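Long-range contacts in coronin (Toxoplasma gondii, PDB 4OZU), which probably binds actin filaments and is represented here by its WD40-repeat beta-propeller domain, one part of a longer protein: residues Val9-Asn14 with Gln296-Thr301; Pro270-Phe275 with Cys285-Ser290; Phe275-Gly280 with Pro366-Glu371. All coordinates share one frame; numbering follows the deposited sequence.

Interaction 1: Val9-Asn14 with Gln296-Thr301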
loop_
_atom_site.group_PDB
_atom_site.type_symbol
_atom_site.label_atom_id
_atom_site.label_comp_id
_atom_site.label_asym_id
_atom_site.label_seq_id
_atom_site.Cartn_x
_atom_site.Cartn_y
_atom_site.Cartn_z
ATOM N N VAL A 9 -7.945 19.733 5.872
ATOM C CA VAL A 9 -8.480 18.385 5.727
ATOM C C VAL A 9 -10.005 18.401 5.900
ATOM O O VAL A 9 -10.504 18.860 6.924
ATOM C CB VAL A 9 -7.849 17.414 6.752
ATOM C CG1 VAL A 9 -8.471 16.027 6.639
ATOM C CG2 VAL A 9 -6.339 17.333 6.547
ATOM N N PRO A 10 -10.747 17.903 4.900
ATOM C CA PRO A 10 -12.210 17.951 4.994
ATOM C C PRO A 10 -12.800 16.887 5.905
ATOM O O PRO A 10 -12.257 15.786 6.009
ATOM C CB PRO A 10 -12.659 17.710 3.551
ATOM C CG PRO A 10 -11.586 16.864 2.975
ATOM C CD PRO A 10 -10.300 17.306 3.628
ATOM N N LEU A 11 -13.904 17.227 6.560
ATOM C CA LEU A 11 -14.716 16.240 7.243
ATOM C C LEU A 11 -15.543 15.541 6.184
ATOM O O LEU A 11 -16.213 16.202 5.388
ATOM C CB LEU A 11 -15.621 16.888 8.293
ATOM C CG LEU A 11 -16.626 15.941 8.955
ATOM C CD1 LEU A 11 -15.910 14.950 9.858
ATOM C CD2 LEU A 11 -17.672 16.725 9.724
ATOM N N ILE A 12 -15.490 14.215 6.165
ATOM C CA ILE A 12 -16.206 13.444 5.158
ATOM C C ILE A 12 -17.190 12.494 5.822
ATOM O O ILE A 12 -16.807 11.439 6.318
ATOM C CB ILE A 12 -15.241 12.658 4.260
ATOM C CG1 ILE A 12 -14.283 13.626 3.561
ATOM C CG2 ILE A 12 -16.023 11.841 3.228
ATOM C CD1 ILE A 12 -13.154 12.963 2.802
ATOM N N LYS A 13 -18.462 12.887 5.821
ATOM C CA LYS A 13 -19.523 12.075 6.398
ATOM C C LYS A 13 -20.165 11.171 5.357
ATOM O O LYS A 13 -20.803 10.178 5.696
ATOM C CB LYS A 13 -20.593 12.968 7.027
ATOM C CG LYS A 13 -20.201 13.564 8.369
ATOM C CD LYS A 13 -21.357 14.354 8.959
ATOM C CE LYS A 13 -21.120 14.701 10.416
ATOM N NZ LYS A 13 -22.300 15.392 11.008
ATOM N N ASN A 14 -19.990 11.531 4.089
ATOM C CA ASN A 14 -20.616 10.825 2.981
ATOM C C ASN A 14 -19.590 10.507 1.915
ATOM O O ASN A 14 -18.878 11.388 1.445
ATOM C CB ASN A 14 -21.744 11.660 2.376
ATOM C CG ASN A 14 -22.735 12.137 3.413
ATOM O OD1 ASN A 14 -22.775 13.320 3.753
ATOM N ND2 ASN A 14 -23.546 11.219 3.919
ATOM N N GLN A 296 -13.449 7.282 8.329
ATOM C CA GLN A 296 -12.575 8.449 8.312
ATOM C C GLN A 296 -11.936 8.651 9.663
ATOM O O GLN A 296 -12.618 8.690 10.681
ATOM C CB GLN A 296 -13.306 9.728 7.917
ATOM C CG GLN A 296 -12.306 10.842 7.630
ATOM C CD GLN A 296 -12.931 12.191 7.373
ATOM O OE1 GLN A 296 -13.995 12.516 7.903
ATOM N NE2 GLN A 296 -12.259 12.998 6.555
ATOM N N TYR A 297 -10.615 8.786 9.645
ATOM C CA TYR A 297 -9.845 9.190 10.809
ATOM C C TYR A 297 -9.725 10.703 10.742
ATOM O O TYR A 297 -9.043 11.237 9.870
ATOM C CB TYR A 297 -8.481 8.510 10.806
ATOM C CG TYR A 297 -7.641 8.679 12.056
ATOM C CD1 TYR A 297 -8.189 8.530 13.319
ATOM C CD2 TYR A 297 -6.276 8.921 11.961
ATOM C CE1 TYR A 297 -7.407 8.664 14.457
ATOM C CE2 TYR A 297 -5.492 9.058 13.083
ATOM C CZ TYR A 297 -6.058 8.923 14.325
ATOM O OH TYR A 297 -5.265 9.047 15.437
ATOM N N HIS A 298 -10.422 11.386 11.642
ATOM C CA HIS A 298 -10.529 12.837 11.600
ATOM C C HIS A 298 -10.580 13.382 13.012
ATOM O O HIS A 298 -11.340 12.888 13.843
ATOM C CB HIS A 298 -11.776 13.259 10.820
ATOM C CG HIS A 298 -11.871 14.733 10.574
ATOM N ND1 HIS A 298 -11.216 15.358 9.533
ATOM C CD2 HIS A 298 -12.550 15.707 11.229
ATOM C CE1 HIS A 298 -11.485 16.652 9.560
ATOM N NE2 HIS A 298 -12.292 16.889 10.576
ATOM N N GLY A 299 -9.764 14.391 13.289
ATOM C CA GLY A 299 -9.739 14.987 14.610
ATOM C C GLY A 299 -9.346 13.988 15.683
ATOM O O GLY A 299 -9.710 14.151 16.842
ATOM N N GLY A 300 -8.610 12.950 15.292
ATOM C CA GLY A 300 -8.152 11.939 16.231
ATOM C C GLY A 300 -9.193 10.878 16.539
ATOM O O GLY A 300 -8.968 10.007 17.383
ATOM N N THR A 301 -10.326 10.948 15.845
ATOM C CA THR A 301 -11.433 10.020 16.051
ATOM C C THR A 301 -11.697 9.227 14.782
ATOM O O THR A 301 -11.654 9.785 13.686
ATOM C CB THR A 301 -12.731 10.760 16.446
ATOM O OG1 THR A 301 -12.477 11.629 17.553
ATOM C CG2 THR A 301 -13.821 9.771 16.820
#
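The carboxamide of Q296 holds the backbone of the N-terminal segment 9-14 by both of its ends. The Q296 side chain leaves strand 291-298 with CG anti to the backbone N (chi1 -168°) and runs on extended, crossing I12 at about a right angle. Q296 NE2 gives a hydrogen bond to P10 O at 2.8 Å, in the carbonyl plane and close to the amide plane, and a second to T279 O, so two carbonyls fix the turn of the amide. Q296 OE1 accepts from I12 N at 2.9 Å, a straight bond (167°) whose donor sits above the plane of the side-chain carbonyl. The I12 side chain packs along the amide, CG1 3.7 Å from Q296 NE2; both residues are buried. The H298 side is looser and partly exposed. L11 CA lies over one face of the imidazole, 4.2 Å from its centroid, as a CH-pi contact, and L11 CD1 touches H298 CD2 at 3.7 Å, while V9 O sits at the ring edge, 3.6 Å from H298 CE1. Segment 9-14, just ahead of strand 16-25, thus lies against one end of the 271-309 four-stranded sheet, where I12 and Q296 both touch M281 of strand 281-286.

Interaction 2: Pro270-Phe275 with Cys285-Ser290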
loop_
_atom_site.group_PDB
_atom_site.type_symbol
_atom_site.label_atom_id
_atom_site.label_comp_id
_atom_site.label_asym_id
_atom_site.label_seq_id
_atom_site.Cartn_x
_atom_site.Cartn_y
_atom_site.Cartn_z
ATOM N N PRO A 270 -7.933 -11.985 6.604
ATOM C CA PRO A 270 -7.218 -10.830 7.153
ATOM C C PRO A 270 -7.554 -9.566 6.374
ATOM O O PRO A 270 -7.787 -9.624 5.163
ATOM C CB PRO A 270 -5.745 -11.215 6.998
ATOM C CG PRO A 270 -5.743 -12.700 7.011
ATOM C CD PRO A 270 -7.031 -13.123 6.356
ATOM N N LEU A 271 -7.616 -8.449 7.082
ATOM C CA LEU A 271 -7.975 -7.174 6.481
ATOM C C LEU A 271 -6.748 -6.304 6.244
ATOM O O LEU A 271 -5.969 -6.043 7.162
ATOM C CB LEU A 271 -8.979 -6.430 7.363
ATOM C CG LEU A 271 -10.377 -7.054 7.428
ATOM C CD1 LEU A 271 -11.188 -6.440 8.554
ATOM C CD2 LEU A 271 -11.109 -6.913 6.105
ATOM N N TYR A 272 -6.582 -5.886 4.994
ATOM C CA TYR A 272 -5.550 -4.930 4.616
ATOM C C TYR A 272 -6.071 -3.519 4.816
ATOM O O TYR A 272 -7.068 -3.139 4.194
ATOM C CB TYR A 272 -5.126 -5.137 3.159
ATOM C CG TYR A 272 -4.366 -6.423 2.963
ATOM C CD1 TYR A 272 -2.985 -6.459 3.117
ATOM C CD2 TYR A 272 -5.026 -7.608 2.662
ATOM C CE1 TYR A 272 -2.282 -7.634 2.964
ATOM C CE2 TYR A 272 -4.326 -8.791 2.502
ATOM C CZ TYR A 272 -2.954 -8.794 2.662
ATOM O OH TYR A 272 -2.246 -9.957 2.511
ATOM N N PRO A 273 -5.419 -2.743 5.695
ATOM C CA PRO A 273 -5.781 -1.335 5.872
ATOM C C PRO A 273 -5.071 -0.438 4.867
ATOM O O PRO A 273 -3.861 -0.568 4.674
ATOM C CB PRO A 273 -5.320 -1.037 7.299
ATOM C CG PRO A 273 -4.125 -1.912 7.478
ATOM C CD PRO A 273 -4.382 -3.159 6.660
ATOM N N ILE A 274 -5.834 0.453 4.231
ATOM C CA ILE A 274 -5.302 1.440 3.299
ATOM C C ILE A 274 -5.654 2.836 3.792
ATOM O O ILE A 274 -6.836 3.172 3.902
ATOM C CB ILE A 274 -5.871 1.244 1.878
ATOM C CG1 ILE A 274 -5.555 -0.165 1.360
ATOM C CG2 ILE A 274 -5.342 2.306 0.929
ATOM C CD1 ILE A 274 -4.075 -0.485 1.256
ATOM N N PHE A 275 -4.637 3.642 4.090
ATOM C CA PHE A 275 -4.851 4.993 4.598
ATOM C C PHE A 275 -4.595 6.056 3.540
ATOM O O PHE A 275 -3.534 6.091 2.917
ATOM C CB PHE A 275 -3.955 5.253 5.811
ATOM C CG PHE A 275 -4.279 6.526 6.558
ATOM C CD1 PHE A 275 -5.571 6.797 6.981
ATOM C CD2 PHE A 275 -3.276 7.430 6.873
ATOM C CE1 PHE A 275 -5.855 7.949 7.689
ATOM C CE2 PHE A 275 -3.556 8.587 7.579
ATOM C CZ PHE A 275 -4.841 8.846 7.989
ATOM N N CYS A 285 -9.802 -3.892 3.571
ATOM C CA CYS A 285 -10.129 -4.787 2.473
ATOM C C CYS A 285 -9.602 -6.189 2.737
ATOM O O CYS A 285 -8.419 -6.366 3.028
ATOM C CB CYS A 285 -9.533 -4.247 1.173
ATOM S SG CYS A 285 -9.811 -2.476 0.926
ATOM N N GLY A 286 -10.482 -7.179 2.638
ATOM C CA GLY A 286 -10.082 -8.568 2.767
ATOM C C GLY A 286 -10.116 -9.298 1.440
ATOM O O GLY A 286 -11.135 -9.296 0.750
ATOM N N LYS A 287 -9.006 -9.930 1.072
ATOM C CA LYS A 287 -8.993 -10.780 -0.114
ATOM C C LYS A 287 -9.976 -11.924 0.081
ATOM O O LYS A 287 -9.979 -12.581 1.126
ATOM C CB LYS A 287 -7.594 -11.328 -0.385
ATOM C CG LYS A 287 -6.556 -10.263 -0.679
ATOM C CD LYS A 287 -5.163 -10.862 -0.700
ATOM C CE LYS A 287 -4.419 -10.473 -1.958
ATOM N NZ LYS A 287 -3.112 -11.168 -2.069
ATOM N N GLY A 288 -10.813 -12.159 -0.923
ATOM C CA GLY A 288 -11.838 -13.179 -0.839
ATOM C C GLY A 288 -13.187 -12.626 -0.411
ATOM O O GLY A 288 -14.217 -13.268 -0.637
ATOM N N ASP A 289 -13.183 -11.448 0.209
ATOM C CA ASP A 289 -14.418 -10.762 0.580
ATOM C C ASP A 289 -15.025 -10.110 -0.652
ATOM O O ASP A 289 -14.299 -9.686 -1.551
ATOM C CB ASP A 289 -14.175 -9.692 1.655
ATOM C CG ASP A 289 -13.790 -10.277 3.005
ATOM O OD1 ASP A 289 -13.940 -11.504 3.195
ATOM O OD2 ASP A 289 -13.365 -9.502 3.887
ATOM N N SER A 290 -16.350 -10.022 -0.690
ATOM C CA SER A 290 -17.029 -9.341 -1.787
ATOM C C SER A 290 -17.341 -7.880 -1.444
ATOM O O SER A 290 -17.908 -7.155 -2.268
ATOM C CB SER A 290 -18.320 -10.080 -2.162
ATOM O OG SER A 290 -19.213 -10.143 -1.067
HETATM O O HOH W 1 -6.927 -11.002 2.906
#
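Y272 and C285 form an antiparallel hydrogen-bonded pair, each giving its N-H to the other's carbonyl. Y272 N reaches C285 O at 2.7 Å and C285 N reaches Y272 O at 2.9 Å, both fairly straight (163°), with each donor standing above the plane of the carbonyl it uses. C285 O serves more than one neighbour: it also meets the edge of the Y272 ring, in plane, and takes a CA-H...O contact from L271 CA. P270 O makes the same kind of contact with G286 CA at 3.5 Å.

Side chains pack beside the pair. Y272, on the same face as C285, meets K287 CD through CE2 at 3.9 Å, the two chains crossing obliquely; K287, bent at chi3 (129°), carries its NZ on to S36 O, and Y272 OH bonds to K220 NZ. On the other face L271 turns CD2 back to within 3.5 Å of G286 N, and D289 OD2 lies near that methyl. The D289 carboxylate sits close against G286, which has no side chain.

Further out, a water donates to P270 O and accepts from K287 N, bridging the two segments beyond the Y272-C285 pair. The type II turn from G286 to D289 closes with D289 N to G286 O, 3.0 Å, and G288 sits in it at positive phi. D289 OD2 forms a salt bridge with R245, and C285, modelled in two conformers, is disulfide-bonded to C292 of the next strand, 291-298. Strands 271-275 and 281-286 make a beta hairpin, the first two strands of an antiparallel four-stranded sheet that forms one blade of the WD40 beta-propeller.

Interaction 3: Phe275-Gly280 with Pro366-Glu371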
loop_
_atom_site.group_PDB
_atom_site.type_symbol
_atom_site.label_atom_id
_atom_site.label_comp_id
_atom_site.label_asym_id
_atom_site.label_seq_id
_atom_site.Cartn_x
_atom_site.Cartn_y
_atom_site.Cartn_z
ATOM N N PHE A 275 -4.637 3.642 4.090
ATOM C CA PHE A 275 -4.851 4.993 4.598
ATOM C C PHE A 275 -4.595 6.056 3.540
ATOM O O PHE A 275 -3.534 6.091 2.917
ATOM C CB PHE A 275 -3.955 5.253 5.811
ATOM C CG PHE A 275 -4.279 6.526 6.558
ATOM C CD1 PHE A 275 -5.571 6.797 6.981
ATOM C CD2 PHE A 275 -3.276 7.430 6.873
ATOM C CE1 PHE A 275 -5.855 7.949 7.689
ATOM C CE2 PHE A 275 -3.556 8.587 7.579
ATOM C CZ PHE A 275 -4.841 8.846 7.989
ATOM N N ASP A 276 -5.595 6.908 3.346
ATOM C CA ASP A 276 -5.469 8.132 2.565
ATOM C C ASP A 276 -5.022 9.212 3.541
ATOM O O ASP A 276 -5.829 9.767 4.278
ATOM C CB ASP A 276 -6.806 8.475 1.890
ATOM C CG ASP A 276 -6.809 9.841 1.191
ATOM O OD1 ASP A 276 -5.815 10.595 1.300
ATOM O OD2 ASP A 276 -7.846 10.172 0.546
ATOM N N GLU A 277 -3.723 9.491 3.551
ATOM C CA GLU A 277 -3.136 10.383 4.543
ATOM C C GLU A 277 -3.622 11.818 4.370
ATOM O O GLU A 277 -3.474 12.642 5.271
ATOM C CB GLU A 277 -1.609 10.344 4.452
ATOM C CG GLU A 277 -1.033 11.066 3.232
ATOM C CD GLU A 277 -0.793 12.548 3.484
ATOM O OE1 GLU A 277 -0.168 12.886 4.515
ATOM O OE2 GLU A 277 -1.230 13.374 2.651
ATOM N N THR A 278 -4.184 12.109 3.202
ATOM C CA THR A 278 -4.555 13.472 2.844
ATOM C C THR A 278 -5.959 13.844 3.327
ATOM O O THR A 278 -6.192 14.990 3.715
ATOM C CB THR A 278 -4.467 13.679 1.315
ATOM O OG1 THR A 278 -3.267 13.062 0.816
ATOM C CG2 THR A 278 -4.456 15.164 0.974
ATOM N N THR A 279 -6.882 12.882 3.315
ATOM C CA THR A 279 -8.251 13.113 3.781
ATOM C C THR A 279 -8.577 12.386 5.081
ATOM O O THR A 279 -9.540 12.741 5.766
ATOM C CB THR A 279 -9.302 12.670 2.742
ATOM O OG1 THR A 279 -9.245 11.249 2.581
ATOM C CG2 THR A 279 -9.084 13.359 1.397
ATOM N N GLY A 280 -7.792 11.369 5.413
ATOM C CA GLY A 280 -8.071 10.549 6.577
ATOM C C GLY A 280 -8.960 9.344 6.308
ATOM O O GLY A 280 -9.307 8.611 7.233
ATOM N N PRO A 366 -3.329 19.775 -0.063
ATOM C CA PRO A 366 -2.058 19.483 -0.735
ATOM C C PRO A 366 -1.698 18.001 -0.627
ATOM O O PRO A 366 -1.609 17.455 0.474
ATOM C CB PRO A 366 -1.059 20.364 0.011
ATOM C CG PRO A 366 -1.891 21.483 0.570
ATOM C CD PRO A 366 -3.196 20.856 0.928
ATOM N N ALA A 367 -1.522 17.363 -1.778
ATOM C CA ALA A 367 -1.329 15.919 -1.848
ATOM C C ALA A 367 0.153 15.582 -1.866
ATOM O O ALA A 367 0.960 16.401 -2.298
ATOM C CB ALA A 367 -2.003 15.368 -3.075
ATOM N N PRO A 368 0.517 14.377 -1.396
ATOM C CA PRO A 368 1.925 13.982 -1.507
ATOM C C PRO A 368 2.425 14.118 -2.935
ATOM O O PRO A 368 1.791 13.590 -3.849
ATOM C CB PRO A 368 1.921 12.516 -1.059
ATOM C CG PRO A 368 0.723 12.395 -0.171
ATOM C CD PRO A 368 -0.304 13.335 -0.750
ATOM N N ASP A 369 3.531 14.834 -3.117
ATOM C CA ASP A 369 4.097 15.049 -4.442
ATOM C C ASP A 369 5.078 13.955 -4.834
ATOM O O ASP A 369 5.503 13.160 -4.002
ATOM C CB ASP A 369 4.800 16.400 -4.502
ATOM C CG ASP A 369 4.850 16.980 -5.915
ATOM O OD1 ASP A 369 4.379 16.317 -6.873
ATOM O OD2 ASP A 369 5.368 18.105 -6.066
ATOM N N VAL A 370 5.442 13.938 -6.110
ATOM C CA VAL A 370 6.379 12.948 -6.626
ATOM C C VAL A 370 7.814 13.478 -6.549
ATOM O O VAL A 370 8.629 13.225 -7.437
ATOM C CB VAL A 370 6.026 12.554 -8.079
ATOM C CG1 VAL A 370 4.684 11.826 -8.106
ATOM C CG2 VAL A 370 5.994 13.777 -8.999
ATOM N N GLU A 371 8.101 14.215 -5.476
ATOM C CA GLU A 371 9.441 14.729 -5.191
ATOM C C GLU A 371 9.859 14.294 -3.798
ATOM O O GLU A 371 9.131 14.545 -2.839
ATOM C CB GLU A 371 9.489 16.256 -5.255
ATOM C CG GLU A 371 9.302 16.879 -6.600
ATOM C CD GLU A 371 9.321 18.390 -6.508
ATOM O OE1 GLU A 371 9.896 18.923 -5.534
ATOM O OE2 GLU A 371 8.747 19.047 -7.395
#
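Van der Waals contact carries this meeting, since no hydrogen bond crosses between 275-280 and 366-371. The ring of P368 makes most of the contact from its side: CD and CG meet the ends of E277 and T278 tip to tip. P368 CD lies 3.4 Å from T278 OG1, and E277 OE2 approaches the same carbon at 3.5 Å, so two oxygens lie against one ring methylene. The other branch of T278, CG2, set anti to the backbone N, packs on P366 O at 3.7 Å.

Hydrogen bonds within the turn present these groups. T278 OG1 donates to E277 OE2 at 2.8 Å, using the anti lone pair of that oxygen. E277 can fold back this far because CG takes the crowded position between N and carbonyl carbon (chi1 73°) and the chain bends again at chi2. D276 OD1 accepts from T278 N at 2.9 Å, an Asx turn, and from T279 N more weakly, while D276 OD2 receives the hydroxyl of T279. The bond from G280 N to D276 O, 2.8 Å, closes the loop.

Charge pairing comes from outside. E277 OE1 forms a salt bridge with R389, whose NH1 also bonds to P366 O, and D276 OD2 pairs with K322. R389 lies on strand 389-390: the loop between blade strands 271-275 and 281-286 here meets the C-terminal two-stranded sheet 367-368/389-390.

With OE1 bonded to R389 and L227 N and OE2 to the T278 hydroxyl, the buried E277 carboxylate would probably stay ionised beside the proline ring.

All three contacts involve the sheet of strands 271-275, 281-286, 291-298 and 301-309. Interaction 2 pairs its first two strands near one end of their hairpin, and interaction 3 uses the loop at the other end, centres about 21 Å apart; their segments overlap at F275, which touches neither partner segment. Interactions 1 and 3 are nearer, about 14 Å between centres, and join directly: Q296 NE2 lies 2.8 Å from T279 O and Y297 N 2.7 Å from G280 O, both probable hydrogen bonds, while V9 packs on the carbonyls of T278 and T279. Interactions 1 and 2 meet where Y297 CB touches F275 CE1 at 4.1 Å. Residues from near both termini thus gather round loop 275-280.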